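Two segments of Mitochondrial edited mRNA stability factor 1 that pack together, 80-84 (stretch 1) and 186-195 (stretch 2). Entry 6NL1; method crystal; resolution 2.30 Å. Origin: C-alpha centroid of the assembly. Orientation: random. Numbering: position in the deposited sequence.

Stretch 1 (80-84) TIQLE
Stretch 2 186-195: CHKLMEAAIQ

An extended segment can meet a helix through a hydrogen bond from its backbone to a side chain and an apolar side chain packed beside it, and this contact is a compact example. From Ile 81 to Leu 83 the backbone is extended, with phi/psi of -113/124, -98/115 and -98/144. The partner is already helical at Cys 186, having begun earlier in the chain, with phi near -60 and psi near -40; Glu 191 N bonds to His 187 O at 3.1 Å and Ile 194 N to Met 190 O at 2.9 Å. The register is marked by Thr 80 and Glu 191, whose CA atoms, the nearest across the stretches, lie 6.1 Å apart.

Ile 81 N donates to Glu 191 OE1 at 3.0 Å, nearly linear at 172°. Glu 191 (m, t) starts sideways but its end comes nearer, while its OE2 accepts a weak bond, part of a salt bridge, from Lys 188 NZ at 3.4 Å.

Ile 81 (m, t) points toward the helix and is the most covered residue. Its CD1 lies 3.5 Å from CB of Met 190 (m, t, p), and its CG1 3.8 Å from CD1 of Ile 194 (p, t). The extended backbone turns Gln 82 away and brings Leu 83 (m, t) back toward the helix, near His 187 (chi1 t).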

ATOM      1  N   THR A  80      13.463 -20.762   0.267  1.00 43.11           N
ATOM      2  CA  THR A  80      13.176 -21.764  -0.757  1.00 54.36           C
ATOM      3  C   THR A  80      11.681 -21.933  -0.977  1.00 58.14           C
ATOM      4  O   THR A  80      10.918 -22.122  -0.033  1.00 41.85           O
ATOM      5  CB  THR A  80      13.751 -23.136  -0.392  1.00 57.84           C
ATOM      6  OG1 THR A  80      15.158 -23.020  -0.161  1.00 96.74           O
ATOM      7  CG2 THR A  80      13.515 -24.125  -1.516  1.00 47.74           C
ATOM      8  N   ILE A  81      11.269 -21.872  -2.236  1.00 48.20           N
ATOM      9  CA  ILE A  81       9.870 -22.023  -2.586  1.00 39.97           C
ATOM     10  C   ILE A  81       9.702 -23.305  -3.373  1.00 38.97           C
ATOM     11  O   ILE A  81      10.355 -23.507  -4.394  1.00 45.62           O
ATOM     12  CB  ILE A  81       9.368 -20.818  -3.418  1.00 32.67           C
ATOM     13  CG1 ILE A  81       9.205 -19.599  -2.513  1.00 34.90           C
ATOM     14  CG2 ILE A  81       8.046 -21.148  -4.130  1.00 26.33           C
ATOM     15  CD1 ILE A  81       9.132 -18.285  -3.259  1.00 34.51           C
ATOM     16  N   GLN A  82       8.832 -24.177  -2.884  1.00 36.98           N
ATOM     17  CA  GLN A  82       8.569 -25.443  -3.551  1.00 45.41           C
ATOM     18  C   GLN A  82       7.300 -25.344  -4.396  1.00 43.99           C
ATOM     19  O   GLN A  82       6.207 -25.171  -3.867  1.00 39.28           O
ATOM     20  CB  GLN A  82       8.430 -26.562  -2.516  1.00 51.28           C
ATOM     21  CG  GLN A  82       8.183 -27.939  -3.111  1.00 85.99           C
ATOM     22  CD  GLN A  82       7.734 -28.952  -2.068  1.00124.94           C
ATOM     23  OE1 GLN A  82       7.057 -28.605  -1.099  1.00121.93           O
ATOM     24  NE2 GLN A  82       8.115 -30.210  -2.263  1.00130.05           N
ATOM     25  N   LEU A  83       7.440 -25.451  -5.710  1.00 41.64           N
ATOM     26  CA  LEU A  83       6.275 -25.387  -6.578  1.00 38.84           C
ATOM     27  C   LEU A  83       5.815 -26.786  -6.948  1.00 41.75           C
ATOM     28  O   LEU A  83       6.630 -27.690  -7.125  1.00 50.88           O
ATOM     29  CB  LEU A  83       6.572 -24.579  -7.842  1.00 35.87           C
ATOM     30  CG  LEU A  83       6.859 -23.092  -7.636  1.00 43.17           C
ATOM     31  CD1 LEU A  83       7.011 -22.399  -8.990  1.00 33.18           C
ATOM     32  CD2 LEU A  83       5.752 -22.444  -6.816  1.00 31.37           C
ATOM     33  N   GLU A  84       4.503 -26.956  -7.056  1.00 34.83           N
ATOM     34  CA  GLU A  84       3.929 -28.226  -7.473  1.00 35.76           C
ATOM     35  C   GLU A  84       3.166 -28.018  -8.771  1.00 43.34           C
ATOM     36  O   GLU A  84       2.257 -27.182  -8.840  1.00 36.02           O
ATOM     37  CB  GLU A  84       3.004 -28.768  -6.381  1.00 37.56           C
ATOM     38  CG  GLU A  84       3.723 -28.969  -5.044  1.00 91.76           C
ATOM     39  CD  GLU A  84       2.782 -29.007  -3.849  1.00102.39           C
ATOM     40  OE1 GLU A  84       2.625 -27.960  -3.181  1.00 62.90           O
ATOM     41  OE2 GLU A  84       2.214 -30.086  -3.570  1.00102.89           O
ATOM     42  N   CYS A 186       9.787 -16.335 -12.697  1.00 29.08           N
ATOM     43  CA  CYS A 186       8.947 -15.794 -11.645  1.00 31.58           C
ATOM     44  C   CYS A 186       9.280 -16.461 -10.300  1.00 28.74           C
ATOM     45  O   CYS A 186       9.398 -15.794  -9.278  1.00 32.60           O
ATOM     46  CB  CYS A 186       7.476 -15.996 -12.011  1.00 26.43           C
ATOM     47  SG  CYS A 186       6.333 -15.277 -10.849  1.00 31.85           S
ATOM     48  N   HIS A 187       9.440 -17.777 -10.320  1.00 32.73           N
ATOM     49  CA  HIS A 187       9.886 -18.527  -9.142  1.00 37.97           C
ATOM     50  C   HIS A 187      11.165 -17.936  -8.525  1.00 31.78           C
ATOM     51  O   HIS A 187      11.255 -17.763  -7.316  1.00 37.07           O
ATOM     52  CB  HIS A 187      10.114 -19.995  -9.524  1.00 36.63           C
ATOM     53  CG  HIS A 187      10.855 -20.786  -8.492  1.00 50.40           C
ATOM     54  ND1 HIS A 187      10.251 -21.283  -7.355  1.00 49.63           N
ATOM     55  CD2 HIS A 187      12.153 -21.168  -8.419  1.00 54.85           C
ATOM     56  CE1 HIS A 187      11.142 -21.936  -6.633  1.00 44.79           C
ATOM     57  NE2 HIS A 187      12.307 -21.879  -7.256  1.00 55.18           N
ATOM     58  N   LYS A 188      12.145 -17.620  -9.368  1.00 36.42           N
ATOM     59  CA  LYS A 188      13.399 -17.026  -8.903  1.00 37.55           C
ATOM     60  C   LYS A 188      13.165 -15.668  -8.243  1.00 41.11           C
ATOM     61  O   LYS A 188      13.753 -15.357  -7.207  1.00 34.77           O
ATOM     62  CB  LYS A 188      14.385 -16.876 -10.069  1.00 42.36           C
ATOM     63  CG  LYS A 188      15.544 -17.850 -10.035  1.00 74.57           C
ATOM     64  CD  LYS A 188      15.073 -19.242  -9.629  1.00115.29           C
ATOM     65  CE  LYS A 188      16.242 -20.122  -9.201  1.00126.65           C
ATOM     66  NZ  LYS A 188      15.861 -21.088  -8.128  1.00114.42           N
ATOM     67  N   LEU A 189      12.303 -14.861  -8.853  1.00 35.68           N
ATOM     68  CA  LEU A 189      11.981 -13.548  -8.311  1.00 35.69           C
ATOM     69  C   LEU A 189      11.253 -13.639  -6.967  1.00 29.68           C
ATOM     70  O   LEU A 189      11.424 -12.786  -6.099  1.00 39.35           O
ATOM     71  CB  LEU A 189      11.155 -12.741  -9.318  1.00 28.23           C
ATOM     72  CG  LEU A 189      11.928 -12.346 -10.578  1.00 43.27           C
ATOM     73  CD1 LEU A 189      10.986 -11.822 -11.653  1.00 23.63           C
ATOM     74  CD2 LEU A 189      13.007 -11.313 -10.257  1.00 28.29           C
ATOM     75  N   MET A 190      10.429 -14.664  -6.805  1.00 28.69           N
ATOM     76  CA  MET A 190       9.659 -14.818  -5.579  1.00 33.58           C
ATOM     77  C   MET A 190      10.585 -15.190  -4.425  1.00 30.09           C
ATOM     78  O   MET A 190      10.427 -14.692  -3.306  1.00 34.12           O
ATOM     79  CB  MET A 190       8.561 -15.870  -5.771  1.00 28.60           C
ATOM     80  CG  MET A 190       7.479 -15.424  -6.760  1.00 35.80           C
ATOM     81  SD  MET A 190       6.450 -16.776  -7.353  1.00 41.07           S
ATOM     82  CE  MET A 190       5.651 -17.295  -5.832  1.00 29.72           C
ATOM     83  N   GLU A 191      11.564 -16.050  -4.704  1.00 31.94           N
ATOM     84  CA  GLU A 191      12.533 -16.432  -3.681  1.00 38.58           C
ATOM     85  C   GLU A 191      13.317 -15.223  -3.203  1.00 40.60           C
ATOM     86  O   GLU A 191      13.574 -15.085  -2.012  1.00 46.57           O
ATOM     87  CB  GLU A 191      13.460 -17.538  -4.174  1.00 34.93           C
ATOM     88  CG  GLU A 191      12.744 -18.858  -4.354  1.00 38.84           C
ATOM     89  CD  GLU A 191      13.684 -20.006  -4.623  1.00 60.36           C
ATOM     90  OE1 GLU A 191      13.318 -21.155  -4.285  1.00 50.44           O
ATOM     91  OE2 GLU A 191      14.779 -19.768  -5.182  1.00 62.43           O
ATOM     92  N   ALA A 192      13.657 -14.325  -4.123  1.00 38.54           N
ATOM     93  CA  ALA A 192      14.329 -13.086  -3.743  1.00 37.28           C
ATOM     94  C   ALA A 192      13.381 -12.189  -2.962  1.00 51.94           C
ATOM     95  O   ALA A 192      13.773 -11.556  -1.980  1.00 53.36           O
ATOM     96  CB  ALA A 192      14.853 -12.350  -4.973  1.00 30.57           C
ATOM     97  N   ALA A 193      12.129 -12.139  -3.400  1.00 36.29           N
ATOM     98  CA  ALA A 193      11.152 -11.274  -2.755  1.00 31.73           C
ATOM     99  C   ALA A 193      10.878 -11.681  -1.302  1.00 34.80           C
ATOM    100  O   ALA A 193      10.778 -10.824  -0.426  1.00 31.04           O
ATOM    101  CB  ALA A 193       9.854 -11.231  -3.557  1.00 31.61           C
ATOM    102  N   ILE A 194      10.741 -12.980  -1.042  1.00 25.92           N
ATOM    103  CA  ILE A 194      10.448 -13.425   0.324  1.00 37.86           C
ATOM    104  C   ILE A 194      11.643 -13.258   1.258  1.00 50.47           C
ATOM    105  O   ILE A 194      11.521 -13.474   2.461  1.00 53.65           O
ATOM    106  CB  ILE A 194       9.934 -14.894   0.408  1.00 33.88           C
ATOM    107  CG1 ILE A 194      11.016 -15.885  -0.014  1.00 39.44           C
ATOM    108  CG2 ILE A 194       8.684 -15.079  -0.419  1.00 35.15           C
ATOM    109  CD1 ILE A 194      10.621 -17.340   0.201  1.00 39.03           C
ATOM    110  N   GLN A 195      12.791 -12.887   0.698  1.00 45.24           N
ATOM    111  CA  GLN A 195      13.973 -12.560   1.493  1.00 51.64           C
ATOM    112  C   GLN A 195      14.060 -11.057   1.688  1.00 43.52           C
ATOM    113  O   GLN A 195      14.606 -10.579   2.676  1.00 48.51           O
ATOM    114  CB  GLN A 195      15.248 -13.076   0.825  1.00 50.92           C
ATOM    115  CG  GLN A 195      15.414 -14.587   0.907  1.00 79.09           C
ATOM    116  CD  GLN A 195      16.609 -15.084   0.116  1.00105.29           C
ATOM    117  OE1 GLN A 195      16.593 -15.101  -1.117  1.00101.63           O
ATOM    118  NE2 GLN A 195      17.656 -15.493   0.824  1.00109.10           N
TER